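Putative isomerase YbhH (Escherichia coli, PDB 6OTV) probably acts as an isomerase of the PrpF family, though its substrate is not established. Local coordinates at residues 6-11 / 48-53; 44-49 / 56-61. All blocks are in the same frame, centred on the assembly; numbering follows the deposited sequence.

Interaction 1: 6-11 / 48-53; sequences CVMMRG and DGIGGG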
ATOM      1  N   CYS A   6     -26.046  -6.642  13.402  1.00 28.35           N
ATOM      2  CA  CYS A   6     -26.056  -6.378  11.973  1.00 27.51           C
ATOM      3  C   CYS A   6     -26.361  -4.908  11.718  1.00 28.51           C
ATOM      4  O   CYS A   6     -27.049  -4.252  12.504  1.00 29.03           O
ATOM      5  CB  CYS A   6     -27.079  -7.271  11.266  1.00 30.01           C
ATOM      6  SG  CYS A   6     -27.187  -7.044   9.481  1.00 34.71           S
ATOM      7  N   VAL A   7     -25.826  -4.399  10.611  1.00 27.46           N
ATOM      8  CA  VAL A   7     -26.071  -3.036  10.153  1.00 26.08           C
ATOM      9  C   VAL A   7     -26.415  -3.106   8.672  1.00 28.01           C
ATOM     10  O   VAL A   7     -25.618  -3.612   7.873  1.00 35.03           O
ATOM     11  CB  VAL A   7     -24.856  -2.116  10.378  1.00 32.36           C
ATOM     12  CG1 VAL A   7     -25.092  -0.759   9.728  1.00 31.02           C
ATOM     13  CG2 VAL A   7     -24.558  -1.950  11.862  1.00 27.59           C
ATOM     14  N   MET A   8     -27.596  -2.614   8.303  1.00 25.22           N
ATOM     15  CA  MET A   8     -27.950  -2.472   6.898  1.00 28.97           C
ATOM     16  C   MET A   8     -27.508  -1.100   6.419  1.00 27.45           C
ATOM     17  O   MET A   8     -27.782  -0.087   7.072  1.00 24.09           O
ATOM     18  CB  MET A   8     -29.451  -2.645   6.665  1.00 27.07           C
ATOM     19  CG  MET A   8     -29.877  -2.537   5.211  1.00 33.31           C
ATOM     20  SD  MET A   8     -31.670  -2.631   5.007  1.00 39.14           S
ATOM     21  CE  MET A   8     -32.002  -4.270   5.646  1.00 41.31           C
ATOM     22  N   MET A   9     -26.819  -1.073   5.289  1.00 22.84           N
ATOM     23  CA  MET A   9     -26.405   0.172   4.669  1.00 25.57           C
ATOM     24  C   MET A   9     -26.701   0.112   3.182  1.00 26.94           C
ATOM     25  O   MET A   9     -26.623  -0.951   2.557  1.00 29.08           O
ATOM     26  CB  MET A   9     -24.906   0.452   4.869  1.00 23.80           C
ATOM     27  CG  MET A   9     -24.439   0.481   6.312  1.00 30.14           C
ATOM     28  SD  MET A   9     -22.698   0.939   6.418  1.00 34.76           S
ATOM     29  CE  MET A   9     -22.778   2.672   5.960  1.00 32.05           C
ATOM     30  N   ARG A  10     -27.053   1.263   2.620  1.00 27.10           N
ATOM     31  CA  ARG A  10     -26.980   1.435   1.177  1.00 25.97           C
ATOM     32  C   ARG A  10     -25.541   1.771   0.818  1.00 30.16           C
ATOM     33  O   ARG A  10     -24.967   2.726   1.355  1.00 26.04           O
ATOM     34  CB  ARG A  10     -27.925   2.531   0.694  1.00 24.26           C
ATOM     35  CG  ARG A  10     -27.780   2.834  -0.800  1.00 24.49           C
ATOM     36  CD  ARG A  10     -28.640   4.007  -1.241  1.00 25.05           C
ATOM     37  NE  ARG A  10     -28.296   5.234  -0.528  1.00 36.65           N
ATOM     38  CZ  ARG A  10     -27.238   5.990  -0.805  1.00 32.29           C
ATOM     39  NH1 ARG A  10     -26.405   5.644  -1.780  1.00 25.60           N
ATOM     40  NH2 ARG A  10     -27.007   7.091  -0.102  1.00 28.12           N
ATOM     41  N   GLY A  11     -24.946   0.966  -0.053  1.00 29.84           N
ATOM     42  CA  GLY A  11     -23.642   1.277  -0.595  1.00 26.62           C
ATOM     43  C   GLY A  11     -23.758   1.578  -2.073  1.00 31.87           C
ATOM     44  O   GLY A  11     -23.902   0.659  -2.884  1.00 31.62           O
ATOM     45  N   ASP A  48     -38.524 -13.851   4.377  1.00 31.62           N
ATOM     46  CA  ASP A  48     -38.162 -14.234   5.737  1.00 32.90           C
ATOM     47  C   ASP A  48     -36.781 -13.723   6.138  1.00 33.64           C
ATOM     48  O   ASP A  48     -36.169 -14.265   7.064  1.00 28.50           O
ATOM     49  CB  ASP A  48     -38.234 -15.753   5.898  1.00 27.16           C
ATOM     50  CG  ASP A  48     -38.638 -16.172   7.303  1.00 37.05           C
ATOM     51  OD1 ASP A  48     -39.161 -15.321   8.053  1.00 32.05           O
ATOM     52  OD2 ASP A  48     -38.430 -17.351   7.662  1.00 38.16           O
ATOM     53  N   GLY A  49     -36.279 -12.695   5.459  1.00 35.84           N
ATOM     54  CA  GLY A  49     -35.010 -12.091   5.820  1.00 28.80           C
ATOM     55  C   GLY A  49     -35.015 -10.592   5.607  1.00 30.74           C
ATOM     56  O   GLY A  49     -36.078  -9.999   5.407  1.00 29.93           O
ATOM     57  N   ILE A  50     -33.838  -9.957   5.651  1.00 30.36           N
ATOM     58  CA  ILE A  50     -33.768  -8.511   5.449  1.00 35.32           C
ATOM     59  C   ILE A  50     -33.474  -8.134   4.005  1.00 35.10           C
ATOM     60  O   ILE A  50     -33.494  -6.938   3.674  1.00 37.27           O
ATOM     61  CB  ILE A  50     -32.703  -7.848   6.345  1.00 30.80           C
ATOM     62  CG1 ILE A  50     -31.297  -8.251   5.897  1.00 24.11           C
ATOM     63  CG2 ILE A  50     -32.928  -8.207   7.799  1.00 27.24           C
ATOM     64  CD1 ILE A  50     -30.199  -7.508   6.624  1.00 23.48           C
ATOM     65  N   GLY A  51     -33.197  -9.105   3.140  1.00 30.14           N
ATOM     66  CA  GLY A  51     -32.925  -8.790   1.756  1.00 24.93           C
ATOM     67  C   GLY A  51     -34.152  -8.269   1.038  1.00 28.03           C
ATOM     68  O   GLY A  51     -35.293  -8.468   1.458  1.00 28.34           O
ATOM     69  N   GLY A  52     -33.908  -7.584  -0.074  1.00 29.07           N
ATOM     70  CA  GLY A  52     -34.982  -7.013  -0.857  1.00 31.24           C
ATOM     71  C   GLY A  52     -35.481  -7.865  -2.004  1.00 31.78           C
ATOM     72  O   GLY A  52     -36.280  -7.378  -2.811  1.00 34.65           O
ATOM     73  N   GLY A  53     -35.043  -9.119  -2.107  1.00 35.04           N
ATOM     74  CA  GLY A  53     -35.474  -9.984  -3.189  1.00 39.72           C
ATOM     75  C   GLY A  53     -34.845  -9.696  -4.532  1.00 40.90           C
ATOM     76  O   GLY A  53     -35.307 -10.231  -5.545  1.00 41.89           O
TER
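Apolar packing, small and partly buried, joins Cys6 and Met8 of strand 3-11 to Ile50 in the irregular loop between helix 28-39 and strand 59-65. It takes up about 133 Å² over the two segments, and the backbones stay well apart: Met8 CA and Ile50 CA are 8.5 Å from each other. Side chains bridge that space. Met8 and Ile50 meet tip to tip, and the terminal methyl of the methionine does the touching. Its CE lies 3.7 Å from Ile50 CB, and CE also sits 3.8 Å from Ile50 CD1, so the methyl rests along the isoleucine's longer branch. The same CE reaches back to the loop's main chain, 3.6 Å from Ile50 O. Met8 runs out from the strand with CG anti to the backbone N (chi1 -179°), straight through chi2, and then bends at chi3 (-62°), which turns the methyl onto the isoleucine.

Alternation along the strand sorts its two faces. Cys6 and Met8 point to the loop, whereas Val7 and Met9 pack on Phe103 of helix 94-106, consistent with the diaminopimelate epimerase-like fold, in which strands wrap around a central helix. Backbone hydrogen bonds to strands 14-20 and 332-344 hold strand 3-11 on its two edges, and Met8 also packs on Arg15 and Phe343.

Ile50 places CG1 between its backbone N and carbonyl carbon (chi1 69°), and CD1 at the far end of this branch approaches the cysteine sulfur. That second touch is looser, with Cys6 SG 4.2 Å from Ile50 CD1.

Interaction 2: 44-49 / 56-61; sequences DLEIDG and LTSKVA
Ser58 OG sits between two oxygens: it hydrogen-bonds to the carbonyl O of Val80, at the end of strand 73-80, and also lies 2.7 Å from Glu46 OE2. At the glutamate the angle between CD, OE2 and the hydroxyl oxygen is about 123°.

Glu46 spans the gap with a side chain that is straight at chi2 (177°), and the carboxylate comes up alongside the serine. Its second oxygen, OE1, passes 3.6 Å from Ser58 CB and is itself hydrogen-bonded to the backbone N of Gly53, so both ends of the carboxylate have polar neighbours. Ser58 carries OG anti to the backbone N (chi1 -175°), which sets it beside Glu46 OE2.

The pair is buried. Met39 of helix 28-39 and Val82 each touch both residues, so apolar side chains pack against a pair whose polar atoms have backbone partners.

Glu46, with positive phi, starts a type I beta turn that Gly49 N closes on Glu46 O at 3.2 Å. The arrangement thus ties a turn in the loop after helix 28-39 to the entrance of strand 59-65, which runs parallel to strand 14-20 and antiparallel to strand 73-80, consistent with the diaminopimelate epimerase-like fold expected for the PrpF family.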
ATOM      1  N   ASP A  44     -38.354 -15.581  -3.625  0.65 36.04           N
ATOM      2  CA  ASP A  44     -38.251 -14.544  -4.649  0.65 37.22           C
ATOM      3  C   ASP A  44     -38.261 -13.146  -4.046  0.65 35.22           C
ATOM      4  O   ASP A  44     -37.603 -12.240  -4.569  0.65 35.99           O
ATOM      5  CB  ASP A  44     -39.388 -14.685  -5.665  0.65 39.34           C
ATOM      6  CG  ASP A  44     -39.216 -15.888  -6.577  0.65 43.53           C
ATOM      7  OD1 ASP A  44     -38.194 -16.596  -6.452  0.65 41.43           O
ATOM      8  OD2 ASP A  44     -40.109 -16.124  -7.420  0.65 49.11           O
ATOM      9  N   LEU A  45     -38.993 -12.949  -2.953  1.00 33.32           N
ATOM     10  CA  LEU A  45     -39.041 -11.662  -2.277  1.00 30.34           C
ATOM     11  C   LEU A  45     -38.129 -11.610  -1.059  1.00 31.21           C
ATOM     12  O   LEU A  45     -38.011 -10.549  -0.436  1.00 26.90           O
ATOM     13  CB  LEU A  45     -40.478 -11.332  -1.859  1.00 29.98           C
ATOM     14  CG  LEU A  45     -41.491 -11.210  -2.999  1.00 43.18           C
ATOM     15  CD1 LEU A  45     -42.871 -10.876  -2.457  1.00 39.48           C
ATOM     16  CD2 LEU A  45     -41.042 -10.165  -4.013  1.00 42.56           C
ATOM     17  N   GLU A  46     -37.464 -12.719  -0.730  1.00 32.50           N
ATOM     18  CA  GLU A  46     -36.721 -12.866   0.522  1.00 30.11           C
ATOM     19  C   GLU A  46     -37.600 -12.458   1.703  1.00 33.80           C
ATOM     20  O   GLU A  46     -37.233 -11.636   2.548  1.00 31.80           O
ATOM     21  CB  GLU A  46     -35.406 -12.084   0.474  1.00 29.13           C
ATOM     22  CG  GLU A  46     -34.417 -12.695  -0.520  1.00 33.27           C
ATOM     23  CD  GLU A  46     -33.125 -11.913  -0.668  1.00 34.07           C
ATOM     24  OE1 GLU A  46     -33.178 -10.671  -0.801  1.00 33.79           O
ATOM     25  OE2 GLU A  46     -32.050 -12.550  -0.664  1.00 33.33           O
ATOM     26  N   ILE A  47     -38.786 -13.068   1.747  1.00 33.06           N
ATOM     27  CA  ILE A  47     -39.837 -12.667   2.673  1.00 28.57           C
ATOM     28  C   ILE A  47     -39.464 -12.939   4.124  1.00 29.78           C
ATOM     29  O   ILE A  47     -40.024 -12.310   5.031  1.00 29.49           O
ATOM     30  CB  ILE A  47     -41.147 -13.384   2.286  1.00 33.21           C
ATOM     31  CG1 ILE A  47     -42.360 -12.713   2.932  1.00 29.40           C
ATOM     32  CG2 ILE A  47     -41.086 -14.864   2.645  1.00 29.18           C
ATOM     33  CD1 ILE A  47     -42.686 -11.368   2.340  1.00 32.09           C
ATOM     34  N   ASP A  48     -38.524 -13.851   4.377  1.00 31.62           N
ATOM     35  CA  ASP A  48     -38.162 -14.234   5.737  1.00 32.90           C
ATOM     36  C   ASP A  48     -36.781 -13.723   6.138  1.00 33.64           C
ATOM     37  O   ASP A  48     -36.169 -14.265   7.064  1.00 28.50           O
ATOM     38  CB  ASP A  48     -38.234 -15.753   5.898  1.00 27.16           C
ATOM     39  CG  ASP A  48     -38.638 -16.172   7.303  1.00 37.05           C
ATOM     40  OD1 ASP A  48     -39.161 -15.321   8.053  1.00 32.05           O
ATOM     41  OD2 ASP A  48     -38.430 -17.351   7.662  1.00 38.16           O
ATOM     42  N   GLY A  49     -36.279 -12.695   5.459  1.00 35.84           N
ATOM     43  CA  GLY A  49     -35.010 -12.091   5.820  1.00 28.80           C
ATOM     44  C   GLY A  49     -35.015 -10.592   5.607  1.00 30.74           C
ATOM     45  O   GLY A  49     -36.078  -9.999   5.407  1.00 29.93           O
ATOM     46  N   LEU A  56     -29.265  -6.640  -6.193  1.00 31.76           N
ATOM     47  CA  LEU A  56     -28.737  -5.374  -5.704  1.00 30.17           C
ATOM     48  C   LEU A  56     -28.993  -5.166  -4.217  1.00 33.90           C
ATOM     49  O   LEU A  56     -28.259  -4.407  -3.576  1.00 32.95           O
ATOM     50  CB  LEU A  56     -29.337  -4.217  -6.505  1.00 29.76           C
ATOM     51  CG  LEU A  56     -28.897  -4.141  -7.970  1.00 41.15           C
ATOM     52  CD1 LEU A  56     -29.535  -2.950  -8.659  1.00 27.90           C
ATOM     53  CD2 LEU A  56     -27.378  -4.068  -8.074  1.00 32.94           C
ATOM     54  N   THR A  57     -30.005  -5.828  -3.654  1.00 25.14           N
ATOM     55  CA  THR A  57     -30.378  -5.655  -2.256  1.00 27.55           C
ATOM     56  C   THR A  57     -30.238  -6.957  -1.473  1.00 30.99           C
ATOM     57  O   THR A  57     -30.946  -7.179  -0.488  1.00 25.75           O
ATOM     58  CB  THR A  57     -31.803  -5.115  -2.144  1.00 28.23           C
ATOM     59  OG1 THR A  57     -32.702  -6.019  -2.795  1.00 29.36           O
ATOM     60  CG2 THR A  57     -31.911  -3.743  -2.803  1.00 25.16           C
ATOM     61  N   SER A  58     -29.324  -7.821  -1.900  1.00 32.92           N
ATOM     62  CA  SER A  58     -29.097  -9.113  -1.262  1.00 29.14           C
ATOM     63  C   SER A  58     -27.598  -9.379  -1.170  1.00 29.76           C
ATOM     64  O   SER A  58     -27.100 -10.431  -1.570  1.00 29.39           O
ATOM     65  CB  SER A  58     -29.818 -10.224  -2.024  1.00 28.11           C
ATOM     66  OG  SER A  58     -29.709 -11.463  -1.344  1.00 34.13           O
ATOM     67  N   LYS A  59     -26.864  -8.409  -0.631  1.00 29.53           N
ATOM     68  CA  LYS A  59     -25.414  -8.468  -0.552  1.00 30.13           C
ATOM     69  C   LYS A  59     -24.964  -8.404   0.902  1.00 31.43           C
ATOM     70  O   LYS A  59     -25.707  -7.971   1.787  1.00 29.18           O
ATOM     71  CB  LYS A  59     -24.776  -7.324  -1.353  1.00 38.97           C
ATOM     72  CG  LYS A  59     -25.157  -7.297  -2.834  1.00 34.42           C
ATOM     73  CD  LYS A  59     -24.442  -6.159  -3.556  1.00 35.25           C
ATOM     74  CE  LYS A  59     -24.825  -6.080  -5.027  1.00 31.18           C
ATOM     75  NZ  LYS A  59     -24.336  -7.258  -5.786  1.00 39.90           N
ATOM     76  N   VAL A  60     -23.733  -8.853   1.143  1.00 28.58           N
ATOM     77  CA  VAL A  60     -23.138  -8.854   2.476  1.00 27.28           C
ATOM     78  C   VAL A  60     -21.711  -8.331   2.377  1.00 27.67           C
ATOM     79  O   VAL A  60     -20.978  -8.668   1.440  1.00 26.62           O
ATOM     80  CB  VAL A  60     -23.153 -10.263   3.115  1.00 24.78           C
ATOM     81  CG1 VAL A  60     -22.492 -10.238   4.484  1.00 24.89           C
ATOM     82  CG2 VAL A  60     -24.576 -10.799   3.222  1.00 28.82           C
ATOM     83  N   ALA A  61     -21.319  -7.505   3.346  1.00 27.73           N
ATOM     84  CA  ALA A  61     -19.940  -7.067   3.517  1.00 24.33           C
ATOM     85  C   ALA A  61     -19.476  -7.484   4.905  1.00 27.20           C
ATOM     86  O   ALA A  61     -20.089  -7.101   5.908  1.00 29.36           O
ATOM     87  CB  ALA A  61     -19.810  -5.553   3.340  1.00 24.02           C
TER

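From the N terminus the chain runs through strands 3-11 and 14-20, then helix 28-39, and enters the long loop that leads to strand 59-65. Interaction 1 closes the larger circuit, bringing the middle of that loop back to strand 3-11 with 36 residues in between. Interaction 2 closes a much shorter one, with six residues between the turn at 46-49 and the end of the loop. The two cross: residues 44-49 overlap 48-53, while 56-61 lies beyond both. Inside the loop they are joined directly, Gly52 N being 3.0 Å from Thr57 O, a probable hydrogen bond. Together they tie the loop to strand 3-11 and to the residues that lead into strand 59-65, two strands that flank strand 14-20.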